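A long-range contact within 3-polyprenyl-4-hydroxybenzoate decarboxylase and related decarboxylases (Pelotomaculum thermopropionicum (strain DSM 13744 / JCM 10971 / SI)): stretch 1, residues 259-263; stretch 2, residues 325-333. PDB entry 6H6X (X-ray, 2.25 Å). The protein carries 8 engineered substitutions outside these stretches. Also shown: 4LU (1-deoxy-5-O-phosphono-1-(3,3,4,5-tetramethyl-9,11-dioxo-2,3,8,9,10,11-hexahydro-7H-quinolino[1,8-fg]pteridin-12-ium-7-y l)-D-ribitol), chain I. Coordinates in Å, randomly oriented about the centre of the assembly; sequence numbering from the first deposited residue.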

ATOM      1  N   GLU B 259      -7.212  21.392   1.051  1.00 67.13           N
ATOM      2  CA  GLU B 259      -5.724  21.489   1.099  1.00 66.14           C
ATOM      3  C   GLU B 259      -4.994  20.120   1.007  1.00 60.95           C
ATOM      4  O   GLU B 259      -5.662  19.084   0.961  1.00 55.32           O
ATOM      5  N   TYR B 260      -3.645  20.148   1.010  1.00 61.27           N
ATOM      6  CA  TYR B 260      -2.731  18.929   0.928  1.00 66.00           C
ATOM      7  C   TYR B 260      -3.029  17.719   1.844  1.00 69.00           C
ATOM      8  O   TYR B 260      -2.941  16.553   1.371  1.00 58.25           O
ATOM      9  N   PRO B 261      -3.368  17.975   3.150  1.00 70.43           N
ATOM     10  CA  PRO B 261      -3.611  16.794   3.996  1.00 71.01           C
ATOM     11  C   PRO B 261      -5.026  16.188   3.840  1.00 64.22           C
ATOM     12  O   PRO B 261      -5.366  15.338   4.649  1.00 66.54           O
ATOM     13  N   ARG B 262      -5.816  16.614   2.828  1.00 64.21           N
ATOM     14  CA  ARG B 262      -7.199  16.133   2.566  1.00 66.25           C
ATOM     15  C   ARG B 262      -8.196  16.654   3.649  1.00 58.91           C
ATOM     16  O   ARG B 262      -9.189  15.983   3.990  1.00 57.03           O
ATOM     17  N   TYR B 263      -7.902  17.837   4.193  1.00 57.03           N
ATOM     18  CA  TYR B 263      -8.844  18.624   5.026  1.00 61.36           C
ATOM     19  C   TYR B 263      -8.984  20.040   4.508  1.00 58.85           C
ATOM     20  O   TYR B 263      -8.113  20.552   3.782  1.00 52.23           O
ATOM     21  N   THR B 325       6.496   9.687   2.534  1.00 34.68           N
ATOM     22  CA  THR B 325       5.420   8.892   1.943  1.00 32.65           C
ATOM     23  C   THR B 325       4.144   9.701   1.596  1.00 33.53           C
ATOM     24  O   THR B 325       3.824  10.688   2.248  1.00 29.87           O
ATOM     25  N   PRO B 326       3.421   9.263   0.575  1.00 35.24           N
ATOM     26  CA  PRO B 326       2.185   9.954   0.194  1.00 36.48           C
ATOM     27  C   PRO B 326       1.089   9.951   1.250  1.00 35.92           C
ATOM     28  O   PRO B 326       0.388  10.958   1.384  1.00 29.14           O
ATOM     29  N   GLY B 327       0.926   8.826   1.939  1.00 34.90           N
ATOM     30  CA  GLY B 327       0.109   8.716   3.133  1.00 36.76           C
ATOM     31  C   GLY B 327       0.262   9.845   4.130  1.00 34.79           C
ATOM     32  O   GLY B 327      -0.730  10.334   4.679  1.00 36.95           O
ATOM     33  N   GLY B 328       1.492  10.304   4.300  1.00 33.33           N
ATOM     34  CA  GLY B 328       1.830  11.441   5.145  1.00 30.04           C
ATOM     35  C   GLY B 328       1.850  12.764   4.493  1.00 28.82           C
ATOM     36  O   GLY B 328       2.415  13.728   5.036  1.00 30.04           O
ATOM     37  N   SER B 329       1.259  12.839   3.294  1.00 32.75           N
ATOM     38  CA  SER B 329       1.261  14.082   2.472  1.00 28.89           C
ATOM     39  C   SER B 329       2.635  14.567   2.046  1.00 31.07           C
ATOM     40  O   SER B 329       2.836  15.774   1.829  1.00 33.61           O
ATOM     41  N   CYS B 330       3.549  13.616   1.814  1.00 29.48           N
ATOM     42  CA  CYS B 330       4.950  13.895   1.488  1.00 26.01           C
ATOM     43  C   CYS B 330       5.489  14.997   2.369  1.00 28.72           C
ATOM     44  O   CYS B 330       6.060  15.979   1.914  1.00 35.93           O
ATOM     45  N   ARG B 331       5.355  14.774   3.677  1.00 32.89           N
ATOM     46  CA  ARG B 331       5.632  15.782   4.664  1.00 34.20           C
ATOM     47  C   ARG B 331       5.731  15.210   6.118  1.00 32.67           C
ATOM     48  O   ARG B 331       6.676  15.526   6.829  1.00 32.13           O
ATOM     49  N   TYR B 332       4.736  14.451   6.556  1.00 31.27           N
ATOM     50  CA  TYR B 332       4.597  14.053   7.938  1.00 34.64           C
ATOM     51  C   TYR B 332       5.327  12.768   8.288  1.00 32.16           C
ATOM     52  O   TYR B 332       5.774  12.624   9.445  1.00 28.51           O
ATOM     53  N   HIS B 333       5.365  11.832   7.321  1.00 26.11           N
ATOM     54  CA  HIS B 333       5.956  10.539   7.483  1.00 26.98           C
ATOM     55  C   HIS B 333       7.242  10.339   6.665  1.00 31.16           C
ATOM     56  O   HIS B 333       7.204  10.492   5.436  1.00 33.68           O
TER

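This is a small contact between two loops, built around the ring of Tyr-260, which carries the guanidinium of Arg-331 on one face and meets Tyr-332 and Ser-329 at its edge. About 301 Å² of surface is buried, counting both sides. Neither stretch contains a regular helix or strand where they meet. The backbones come closest at Pro-261 and Ser-329, whose CA atoms lie 5.8 Å apart.

Stretch 1 presents its side chains from a type I beta turn running from Glu-259 to Arg-262. The turn is closed by a hydrogen bond from Arg-262 N to Glu-259 O, 3.1 Å long. A second backbone bond, Glu-259 N to Tyr-263 O at 3.0 Å, ties the two ends of the stretch together.

Tyr-260 points toward stretch 2 and loses more surface to the contact than any other residue. Its chi1 is p, with chi2 at 85°. Arg-331 also points toward its partner. Its chi1 and chi2 are both t, so the chain extends before chi3, in m, and chi4, at -94°, turn the guanidinium. The group lies flat on the Tyr-260 ring, with centres 3.6 Å apart and planes at 23°. Arg-331 CZ sits 3.6 Å from the ring centroid and only 12° off the ring normal, which makes this a cation-pi interaction as well as a stack. The closest atoms are Tyr-260 CE1 and Arg-331 NE, at 3.2 Å. Arg-331 NH1 is hydrogen-bonded elsewhere in the structure.

The edge of the same ring is also covered. Tyr-332 points toward stretch 1 with chi1 in m, and its OH comes to 3.3 Å from Tyr-260 CE1. Tyr-332 CZ is 4.0 Å from Tyr-260 CE1, an apolar contact. Ser-329, also toward and m, places its CB 4.1 Å from Tyr-260 CD1. Its OG lies 3.6 Å from Tyr-260 O and 3.6 Å from Pro-261 CA.

Pro-261 points sideways and has a C-gamma endo pucker. Its CB approaches the edge of the Tyr-332 ring, 4.3 Å from CE2.

Arg-262 starts sideways, but its end comes nearer to stretch 2. Its chi1 is m and chi2 is t. Arg-262 NH2 lies 3.5 Å from Pro-326 O, which sits near the guanidinium plane. Within stretch 2, Ser-329 N donates a backbone hydrogen bond to Pro-326 O, 2.8 Å long. Gly-327 CA is 4.4 Å from Arg-262 NH2.

No clear hydrogen bond crosses between the stretches; the contact includes the Arg-331 stack on Tyr-260 and the packing of Tyr-332, Ser-329 and Pro-261. Within stretch 2, the loop is held by Cys-330 N to Thr-325 O at 3.0 Å and Tyr-332 N to Gly-328 O at 2.9 Å.

Glu-259 does not touch stretch 2. Its OE2 accepts a 3.0 Å hydrogen bond from Tyr-260 N. Its OE1 lies 3.0 Å from C1 of the bound 4LU, so the residue beside the central tyrosine contacts the ligand.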

ATOM      1  CB  GLU B 259      -5.299  22.255   2.374  1.00 65.50           C
ATOM      2  CG  GLU B 259      -4.997  23.745   2.152  1.00 68.31           C
ATOM      3  CD  GLU B 259      -3.768  24.042   1.259  1.00 75.63           C
ATOM      4  OE1 GLU B 259      -3.479  25.269   1.166  1.00 74.34           O
ATOM      5  OE2 GLU B 259      -3.097  23.106   0.662  1.00 62.86           O
ATOM      6  CB  TYR B 260      -1.203  19.296   1.068  1.00 61.99           C
ATOM      7  CG  TYR B 260      -0.828  19.939   2.387  1.00 67.89           C
ATOM      8  CD1 TYR B 260      -0.528  19.158   3.536  1.00 61.46           C
ATOM      9  CD2 TYR B 260      -0.821  21.351   2.515  1.00 71.29           C
ATOM     10  CE1 TYR B 260      -0.221  19.780   4.754  1.00 68.94           C
ATOM     11  CE2 TYR B 260      -0.524  21.966   3.733  1.00 74.13           C
ATOM     12  CZ  TYR B 260      -0.223  21.191   4.846  1.00 71.01           C
ATOM     13  OH  TYR B 260       0.085  21.833   6.020  1.00 74.83           O
ATOM     14  CB  PRO B 261      -3.346  17.319   5.427  1.00 70.67           C
ATOM     15  CG  PRO B 261      -3.589  18.813   5.351  1.00 75.86           C
ATOM     16  CD  PRO B 261      -3.744  19.212   3.879  1.00 74.77           C
ATOM     17  CB  ARG B 262      -7.284  14.579   2.365  1.00 71.20           C
ATOM     18  CG  ARG B 262      -6.343  13.982   1.310  1.00 68.76           C
ATOM     19  CD  ARG B 262      -6.202  12.441   1.294  1.00 77.52           C
ATOM     20  NE  ARG B 262      -4.788  12.022   1.045  1.00 88.19           N
ATOM     21  CZ  ARG B 262      -4.325  10.766   0.894  1.00 85.27           C
ATOM     22  NH1 ARG B 262      -5.156   9.701   0.922  1.00 78.34           N
ATOM     23  NH2 ARG B 262      -3.000  10.577   0.701  1.00 65.20           N
ATOM     24  CB  TYR B 263      -8.388  18.735   6.490  1.00 60.61           C
ATOM     25  CG  TYR B 263      -8.213  17.402   7.145  1.00 69.14           C
ATOM     26  CD1 TYR B 263      -9.324  16.620   7.478  1.00 69.80           C
ATOM     27  CD2 TYR B 263      -6.927  16.905   7.423  1.00 69.04           C
ATOM     28  CE1 TYR B 263      -9.165  15.378   8.090  1.00 77.96           C
ATOM     29  CE2 TYR B 263      -6.748  15.659   8.004  1.00 74.63           C
ATOM     30  CZ  TYR B 263      -7.863  14.897   8.359  1.00 80.88           C
ATOM     31  OH  TYR B 263      -7.687  13.657   8.948  1.00 71.97           O
ATOM     32  CB  THR B 325       4.914   7.775   2.910  1.00 34.38           C
ATOM     33  OG1 THR B 325       4.247   8.384   4.065  1.00 34.14           O
ATOM     34  CG2 THR B 325       6.056   6.861   3.331  1.00 31.14           C
ATOM     35  CB  PRO B 326       1.703   9.213  -1.069  1.00 36.89           C
ATOM     36  CG  PRO B 326       2.714   8.124  -1.345  1.00 41.87           C
ATOM     37  CD  PRO B 326       3.889   8.307  -0.450  1.00 36.38           C
ATOM     38  CB  SER B 329       0.407  15.173   3.103  1.00 31.73           C
ATOM     39  OG  SER B 329      -0.856  14.554   3.505  1.00 34.05           O
ATOM     40  CB  CYS B 330       5.149  14.127   0.016  1.00 27.63           C
ATOM     41  SG  CYS B 330       4.550  12.770  -1.022  1.00 31.94           S
ATOM     42  CB  ARG B 331       4.456  16.749   4.615  1.00 40.39           C
ATOM     43  CG  ARG B 331       4.636  18.017   5.346  1.00 44.09           C
ATOM     44  CD  ARG B 331       3.304  18.750   5.328  1.00 49.11           C
ATOM     45  NE  ARG B 331       2.853  19.132   4.001  1.00 54.02           N
ATOM     46  CZ  ARG B 331       3.072  20.312   3.434  1.00 54.99           C
ATOM     47  NH1 ARG B 331       3.739  21.278   4.078  1.00 58.98           N
ATOM     48  NH2 ARG B 331       2.619  20.540   2.204  1.00 59.08           N
ATOM     49  CB  TYR B 332       3.083  13.890   8.341  1.00 36.41           C
ATOM     50  CG  TYR B 332       2.308  15.169   8.205  1.00 35.63           C
ATOM     51  CD1 TYR B 332       2.784  16.348   8.762  1.00 39.56           C
ATOM     52  CD2 TYR B 332       1.106  15.223   7.524  1.00 40.13           C
ATOM     53  CE1 TYR B 332       2.108  17.533   8.605  1.00 43.19           C
ATOM     54  CE2 TYR B 332       0.403  16.423   7.370  1.00 39.39           C
ATOM     55  CZ  TYR B 332       0.911  17.563   7.909  1.00 39.97           C
ATOM     56  OH  TYR B 332       0.256  18.781   7.832  1.00 48.82           O
ATOM     57  CB  HIS B 333       4.945   9.478   7.039  1.00 27.87           C
ATOM     58  CG  HIS B 333       3.879   9.211   8.024  1.00 28.91           C
ATOM     59  ND1 HIS B 333       3.077   8.097   7.950  1.00 29.40           N
ATOM     60  CD2 HIS B 333       3.483   9.916   9.118  1.00 29.29           C
ATOM     61  CE1 HIS B 333       2.215   8.148   8.960  1.00 31.17           C
ATOM     62  NE2 HIS B 333       2.449   9.236   9.680  1.00 25.44           N
TER
HETATM   63  C9  4LU I 503       2.761  24.906  -2.701  1.00 56.45           C
HETATM   64  C8  4LU I 503       2.230  24.161  -3.797  1.00 49.77           C
HETATM   65  C7  4LU I 503       0.867  24.151  -4.110  1.00 47.98           C
HETATM   66  C10 4LU I 503       1.662  27.384  -0.095  1.00 57.01           C
HETATM   67  C6  4LU I 503      -0.091  24.759  -3.101  1.00 50.55           C
HETATM   68  N3  4LU I 503       0.262  29.643   0.757  1.00 57.60           N
HETATM   69  C2  4LU I 503       1.575  29.469   1.115  1.00 58.97           C
HETATM   70  C13 4LU I 503      -2.483  23.988  -4.152  1.00 50.40           C
HETATM   71  C5  4LU I 503      -1.633  24.880  -3.271  1.00 51.50           C
HETATM   72  C1  4LU I 503      -1.704  26.014  -1.088  1.00 53.93           C
HETATM   73  O2  4LU I 503       2.150  30.348   1.829  1.00 59.62           O
HETATM   74  N1  4LU I 503       2.260  28.368   0.686  1.00 56.51           N
HETATM   75  C4  4LU I 503      -0.417  28.739  -0.009  1.00 57.66           C
HETATM   76  O4  4LU I 503      -1.616  28.945  -0.330  1.00 55.60           O
HETATM   77  C4A 4LU I 503       0.306  27.505  -0.481  1.00 55.83           C
HETATM   78  N5  4LU I 503      -0.311  26.520  -1.321  1.00 55.88           N
HETATM   79  C3  4LU I 503      -2.355  25.620  -2.198  1.00 56.76           C
HETATM   80  C12 4LU I 503      -1.679  26.105  -4.230  1.00 54.10           C
HETATM   81  C5A 4LU I 503       0.500  25.648  -2.096  1.00 50.93           C
HETATM   82  C7M 4LU I 503       0.346  23.329  -5.288  1.00 53.52           C
HETATM   83  C8M 4LU I 503       3.257  23.442  -4.630  1.00 52.53           C
HETATM   84  C9A 4LU I 503       1.959  25.629  -1.793  1.00 52.64           C
HETATM   85  N10 4LU I 503       2.395  26.265  -0.568  1.00 50.44           N
HETATM   86  C1' 4LU I 503       3.774  26.144  -0.098  1.00 54.91           C
HETATM   87  C2' 4LU I 503       4.801  27.173  -0.624  1.00 56.20           C
HETATM   88  O2' 4LU I 503       4.698  27.419  -2.030  1.00 55.03           O
HETATM   89  C3' 4LU I 503       6.189  26.612  -0.360  1.00 57.27           C
HETATM   90  O3' 4LU I 503       6.279  26.186   1.002  1.00 54.84           O
HETATM   91  C4' 4LU I 503       7.293  27.610  -0.726  1.00 58.26           C
HETATM   92  O4' 4LU I 503       8.604  27.001  -0.928  1.00 47.19           O
HETATM   93  C5' 4LU I 503       7.502  28.743   0.265  1.00 58.22           C
HETATM   94  O5' 4LU I 503       8.580  29.457  -0.376  1.00 62.64           O
HETATM   95  P   4LU I 503       9.532  30.521   0.402  1.00 61.63           P
HETATM   96  O2P 4LU I 503      10.389  31.220  -0.669  1.00 59.05           O
HETATM   97  O3P 4LU I 503       8.563  31.550   1.053  1.00 50.87           O
HETATM   98  O1P 4LU I 503      10.365  29.658   1.351  1.00 60.88           O